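Local structure of putative ketosteroid isomerase (Parabacteroides distasonis ATCC 8503, 3KE7) at residues 45-50 and 60-64; 105-111 and 124-130. The protein is of unproven function but, as a putative ketosteroid isomerase with a SnoaL-like, NTF2-type domain, probably binds a small ligand in the pocket of its cone-shaped fold. Residues are numbered along the deposited sequence.

Contact 1: 45-50 and 60-64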
# COMPACT_ATOMS: atom_id res chain seq x y z
N TYR B 45 -8.26 -1.51 4.47
CA TYR B 45 -7.68 -2.86 4.43
C TYR B 45 -8.13 -3.67 3.21
O TYR B 45 -9.32 -3.66 2.82
CB TYR B 45 -8.17 -3.61 5.70
CG TYR B 45 -7.77 -5.08 5.82
CD1 TYR B 45 -8.49 -6.04 5.17
CD2 TYR B 45 -6.70 -5.50 6.66
CE1 TYR B 45 -8.17 -7.35 5.26
CE2 TYR B 45 -6.38 -6.82 6.76
CZ TYR B 45 -7.11 -7.75 6.02
OH TYR B 45 -6.79 -9.10 6.13
N PHE B 46 -7.16 -4.35 2.59
CA PHE B 46 -7.38 -5.29 1.53
C PHE B 46 -6.76 -6.64 1.88
O PHE B 46 -5.68 -6.72 2.45
CB PHE B 46 -6.65 -4.91 0.23
CG PHE B 46 -7.00 -3.60 -0.40
CD1 PHE B 46 -8.00 -3.50 -1.37
CD2 PHE B 46 -6.25 -2.47 -0.15
CE1 PHE B 46 -8.23 -2.30 -2.08
CE2 PHE B 46 -6.54 -1.27 -0.87
CZ PHE B 46 -7.49 -1.22 -1.81
N ASP B 47 -7.42 -7.71 1.43
CA ASP B 47 -6.81 -9.03 1.42
C ASP B 47 -7.48 -9.83 0.31
O ASP B 47 -8.43 -9.36 -0.28
CB ASP B 47 -6.78 -9.77 2.79
CG ASP B 47 -8.10 -10.36 3.22
OD1 ASP B 47 -8.97 -10.72 2.39
OD2 ASP B 47 -8.23 -10.60 4.47
N PRO B 48 -6.97 -10.99 -0.02
CA PRO B 48 -7.48 -11.72 -1.18
C PRO B 48 -8.86 -12.28 -1.07
O PRO B 48 -9.35 -12.81 -2.07
CB PRO B 48 -6.47 -12.86 -1.35
CG PRO B 48 -5.23 -12.35 -0.75
CD PRO B 48 -5.70 -11.59 0.44
N SER B 49 -9.50 -12.16 0.10
CA SER B 49 -10.85 -12.72 0.22
C SER B 49 -11.94 -11.68 0.07
O SER B 49 -13.10 -12.03 0.01
CB SER B 49 -11.02 -13.38 1.58
OG SER B 49 -11.21 -12.40 2.55
N LEU B 50 -11.57 -10.42 -0.06
CA LEU B 50 -12.58 -9.37 -0.08
C LEU B 50 -12.95 -8.92 -1.48
O LEU B 50 -12.12 -8.65 -2.30
CB LEU B 50 -12.07 -8.16 0.71
CG LEU B 50 -11.74 -8.36 2.18
CD1 LEU B 50 -11.05 -7.10 2.77
CD2 LEU B 50 -13.01 -8.72 2.94
N LEU B 60 -13.15 -3.25 10.08
CA LEU B 60 -11.98 -4.10 10.28
C LEU B 60 -12.21 -5.04 11.48
O LEU B 60 -11.92 -6.22 11.43
CB LEU B 60 -10.71 -3.27 10.47
CG LEU B 60 -9.44 -4.13 10.47
CD1 LEU B 60 -9.12 -4.69 9.07
CD2 LEU B 60 -8.28 -3.30 11.03
N ARG B 61 -12.68 -4.47 12.59
CA ARG B 61 -12.97 -5.22 13.81
C ARG B 61 -13.96 -6.33 13.54
O ARG B 61 -13.71 -7.47 13.92
CB ARG B 61 -13.46 -4.27 14.90
CG ARG B 61 -13.72 -5.01 16.18
CD ARG B 61 -14.46 -4.14 17.20
NE ARG B 61 -13.96 -2.78 17.20
CZ ARG B 61 -12.84 -2.37 17.78
NH1 ARG B 61 -12.07 -3.23 18.45
NH2 ARG B 61 -12.49 -1.08 17.68
N THR B 62 -15.06 -6.03 12.88
CA THR B 62 -16.05 -7.04 12.53
C THR B 62 -15.47 -8.18 11.71
O THR B 62 -15.74 -9.35 11.96
CB THR B 62 -17.21 -6.36 11.77
OG1 THR B 62 -17.78 -5.38 12.65
CG2 THR B 62 -18.29 -7.39 11.35
N TYR B 63 -14.62 -7.84 10.74
CA TYR B 63 -13.97 -8.85 9.91
C TYR B 63 -13.03 -9.75 10.76
O TYR B 63 -13.08 -10.99 10.70
CB TYR B 63 -13.17 -8.14 8.82
CG TYR B 63 -12.46 -9.05 7.88
CD1 TYR B 63 -13.16 -9.96 7.11
CD2 TYR B 63 -11.07 -8.99 7.73
CE1 TYR B 63 -12.50 -10.79 6.23
CE2 TYR B 63 -10.42 -9.78 6.82
CZ TYR B 63 -11.14 -10.70 6.10
OH TYR B 63 -10.52 -11.58 5.20
N TYR B 64 -12.20 -9.11 11.58
CA TYR B 64 -11.25 -9.84 12.40
C TYR B 64 -11.90 -10.69 13.48
O TYR B 64 -11.37 -11.74 13.86
CB TYR B 64 -10.24 -8.85 13.06
CG TYR B 64 -8.98 -8.67 12.30
CD1 TYR B 64 -8.90 -7.88 11.20
CD2 TYR B 64 -7.84 -9.32 12.72
CE1 TYR B 64 -7.72 -7.71 10.51
CE2 TYR B 64 -6.64 -9.19 12.04
CZ TYR B 64 -6.58 -8.38 10.94
OH TYR B 64 -5.35 -8.29 10.28
O HOH W 1 -5.27 -10.19 8.22
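Where strand 43-46 of this NTF2-like fold ends, the chain enters a type I beta turn from Asp47 to Leu50, closed by a weak Leu50 N to Asp47 O bond of 3.3 Å. Helix 57-65 passes nearby without backbone pairing: the nearest CA atoms, of Tyr45 and Leu60, are 7.4 Å apart, so side chains bridge the gap. Asp47 links the turn to the helix. Its OD1 accepts from Ser49 N at 2.8 Å, an Asx turn, and also from Ser49 OG, while its OD2 receives the hydroxyls of Tyr63 (OH to OD2 2.6 Å) and Tyr45 (OH to OD2 2.7 Å). The Tyr45 and Tyr63 rings meet obliquely, centroids 5.7 Å apart, and Leu50 CD2 lies 3.9 Å from Tyr63 CE1. Ile54 touches Tyr45, Leu60 and Tyr63, packing strand 54-55 against the same cluster. Deeper in, Tyr45 CD2 packs on Leu60 CD1 at 3.5 Å, and one water joins Tyr45 OH to Tyr64 OH, 2.8 Å from each oxygen.

Contact 2: 105-111 and 124-130. With BCN (bicine), chain F.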
# COMPACT_ATOMS: atom_id res chain seq x y z
N LYS B 105 2.69 -17.77 0.54
CA LYS B 105 3.59 -16.66 0.22
C LYS B 105 2.77 -15.39 -0.02
O LYS B 105 1.87 -15.37 -0.86
CB LYS B 105 4.46 -17.00 -1.02
CG LYS B 105 5.36 -18.24 -0.88
CD LYS B 105 6.11 -18.50 -2.17
CE LYS B 105 7.20 -17.43 -2.37
NZ LYS B 105 8.29 -17.53 -1.35
N TRP B 106 3.12 -14.33 0.71
CA TRP B 106 2.40 -13.08 0.71
C TRP B 106 3.26 -11.89 0.31
O TRP B 106 4.45 -11.86 0.53
CB TRP B 106 1.91 -12.77 2.14
CG TRP B 106 0.95 -13.72 2.76
CD1 TRP B 106 1.26 -14.78 3.58
CD2 TRP B 106 -0.48 -13.69 2.68
NE1 TRP B 106 0.12 -15.41 4.01
CE2 TRP B 106 -0.97 -14.75 3.49
CE3 TRP B 106 -1.40 -12.85 2.05
CZ2 TRP B 106 -2.33 -15.01 3.64
CZ3 TRP B 106 -2.76 -13.11 2.21
CH2 TRP B 106 -3.20 -14.18 3.00
N ASN B 107 2.57 -10.91 -0.28
CA ASN B 107 3.01 -9.53 -0.46
C ASN B 107 2.26 -8.70 0.61
O ASN B 107 1.08 -8.95 0.89
CB ASN B 107 2.53 -9.00 -1.80
CG ASN B 107 3.02 -9.79 -2.98
OD1 ASN B 107 4.23 -9.98 -3.16
ND2 ASN B 107 2.08 -10.21 -3.84
N CYS B 108 2.93 -7.71 1.17
CA CYS B 108 2.29 -6.83 2.13
C CYS B 108 2.79 -5.39 2.08
O CYS B 108 4.02 -5.15 2.09
CB CYS B 108 2.47 -7.36 3.55
SG CYS B 108 1.51 -6.43 4.81
N THR B 109 1.84 -4.46 2.07
CA THR B 109 2.10 -3.07 2.32
C THR B 109 1.32 -2.64 3.56
O THR B 109 0.08 -2.75 3.58
CB THR B 109 1.66 -2.20 1.17
OG1 THR B 109 2.27 -2.65 -0.03
CG2 THR B 109 1.99 -0.70 1.43
N GLU B 110 2.01 -2.09 4.54
CA GLU B 110 1.40 -1.48 5.70
C GLU B 110 1.79 -0.01 5.69
O GLU B 110 2.97 0.32 5.41
CB GLU B 110 1.90 -2.09 7.03
CG GLU B 110 1.76 -3.54 7.19
CD GLU B 110 0.37 -3.97 7.60
OE1 GLU B 110 -0.55 -3.14 7.48
OE2 GLU B 110 0.20 -5.14 8.07
N VAL B 111 0.84 0.89 5.95
CA VAL B 111 1.18 2.28 6.18
C VAL B 111 0.85 2.59 7.65
O VAL B 111 -0.28 2.44 8.07
CB VAL B 111 0.43 3.22 5.29
CG1 VAL B 111 0.89 4.66 5.59
CG2 VAL B 111 0.68 2.89 3.79
N GLN B 124 -3.35 1.79 6.78
CA GLN B 124 -3.63 1.05 5.56
C GLN B 124 -2.91 -0.27 5.57
O GLN B 124 -1.72 -0.33 5.90
CB GLN B 124 -3.19 1.86 4.32
CG GLN B 124 -3.63 1.27 2.98
CD GLN B 124 -2.83 0.10 2.43
OE1 GLN B 124 -3.32 -0.57 1.55
NE2 GLN B 124 -1.57 -0.15 2.95
N THR B 125 -3.60 -1.32 5.14
CA THR B 125 -3.04 -2.67 5.05
C THR B 125 -3.46 -3.25 3.71
O THR B 125 -4.65 -3.19 3.33
CB THR B 125 -3.59 -3.58 6.16
OG1 THR B 125 -3.19 -3.05 7.43
CG2 THR B 125 -3.15 -4.99 5.96
N HIS B 126 -2.50 -3.80 2.99
CA HIS B 126 -2.76 -4.51 1.74
C HIS B 126 -1.99 -5.81 1.74
O HIS B 126 -0.77 -5.82 1.64
CB HIS B 126 -2.35 -3.65 0.52
CG HIS B 126 -2.90 -4.13 -0.81
ND1 HIS B 126 -3.21 -3.24 -1.83
CD2 HIS B 126 -3.11 -5.37 -1.31
CE1 HIS B 126 -3.60 -3.94 -2.90
NE2 HIS B 126 -3.61 -5.22 -2.59
N TRP B 127 -2.72 -6.93 1.90
CA TRP B 127 -2.17 -8.26 1.82
C TRP B 127 -2.56 -8.86 0.48
O TRP B 127 -3.73 -8.78 0.09
CB TRP B 127 -2.76 -9.18 2.91
CG TRP B 127 -2.27 -8.92 4.29
CD1 TRP B 127 -2.89 -8.25 5.27
CD2 TRP B 127 -1.00 -9.33 4.82
NE1 TRP B 127 -2.10 -8.23 6.40
CE2 TRP B 127 -0.94 -8.91 6.15
CE3 TRP B 127 0.05 -10.09 4.31
CZ2 TRP B 127 0.18 -9.14 6.96
CZ3 TRP B 127 1.15 -10.37 5.12
CH2 TRP B 127 1.21 -9.87 6.43
N SER B 128 -1.60 -9.45 -0.23
CA SER B 128 -1.95 -10.19 -1.45
C SER B 128 -1.12 -11.46 -1.52
O SER B 128 -0.04 -11.55 -0.91
CB SER B 128 -1.82 -9.32 -2.71
OG SER B 128 -0.49 -8.97 -3.01
N TYR B 129 -1.59 -12.44 -2.31
CA TYR B 129 -0.80 -13.64 -2.54
C TYR B 129 0.29 -13.35 -3.55
O TYR B 129 0.11 -12.61 -4.47
CB TYR B 129 -1.64 -14.76 -3.11
CG TYR B 129 -2.77 -15.22 -2.23
CD1 TYR B 129 -2.54 -15.60 -0.93
CD2 TYR B 129 -4.06 -15.38 -2.76
CE1 TYR B 129 -3.59 -16.11 -0.13
CE2 TYR B 129 -5.11 -15.89 -1.96
CZ TYR B 129 -4.85 -16.20 -0.65
OH TYR B 129 -5.85 -16.72 0.14
N VAL B 130 1.42 -14.04 -3.37
CA VAL B 130 2.50 -14.01 -4.34
C VAL B 130 2.10 -14.92 -5.50
O VAL B 130 1.82 -16.12 -5.30
CB VAL B 130 3.83 -14.51 -3.76
CG1 VAL B 130 4.90 -14.78 -4.86
CG2 VAL B 130 4.40 -13.52 -2.70
N1 BCN F . -2.62 -12.73 7.43
C1 BCN F . -4.00 -12.71 6.92
C2 BCN F . -4.55 -14.14 6.78
O21 BCN F . -5.62 -14.34 6.18
O22 BCN F . -3.89 -15.08 7.28
C3 BCN F . -2.36 -11.57 8.31
C4 BCN F . -2.89 -11.83 9.72
O4 BCN F . -2.38 -13.12 10.10
C5 BCN F . -1.72 -12.70 6.29
C6 BCN F . -0.37 -13.23 6.69
O6 BCN F . -0.51 -14.48 7.42
O HOH W 2 -1.97 -6.60 8.78
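Thr125 OG1 donates to Glu110 OE1 at 2.6 Å, and a water bridges the other carboxylate oxygen, Glu110 OE2, and Trp127 NE1. These side chains lie on one face of an antiparallel beta hairpin in the curved NTF2-like sheet. The backbone ladder includes Asn107 N to Ser128 O and Val111 N to Gln124 O, both 2.8 Å; Val130 N to Lys105 O, 2.9 Å, extends it beyond strand 120-129. On the other face, Thr109 OG1 bonds to Gln124 of the second subunit, and His126 and Ser128 pair reciprocally with Ser128 and His126 of that subunit. Cys108 SG sits over the six-membered ring of Trp127, 3.6 Å from its centroid. The edge of Trp127 points at the face of Trp106 in a T-shaped pair, and Tyr129 CE1 backs Trp106 CH2 at 3.7 Å. Bicine C6 lies 3.5 Å from Trp106 NE1 and 3.6 Å from Trp127 CZ3, over a face of each indole. The hairpin thus offers an aromatic wall to the ligand and a polar surface to the dimer partner.

In the fold
Strand 120-129 lies between strands 43-46 and 102-114, so the contacts meet in one sheet: Phe46 N lies 2.9 Å from Thr125 O and Phe46 O 3.0 Å from Trp127 N, probable hydrogen bonds. Contact 2 is buried near the middle of the chain and rests on regular backbone pairing. Contact 1, farther out and partly buried, joins helix to strand and turn through side chains, two tyrosine hydroxyls on one carboxylate beside apolar packing. Beyond the strand end, Pro48 CB packs on Tyr129 CE2 at 3.4 Å. Both contacts approach the bicine, Tyr64 of contact 1 at about 4 Å between nearest atoms, and both reach the second subunit, where Phe46 packs on Asn107 of that chain.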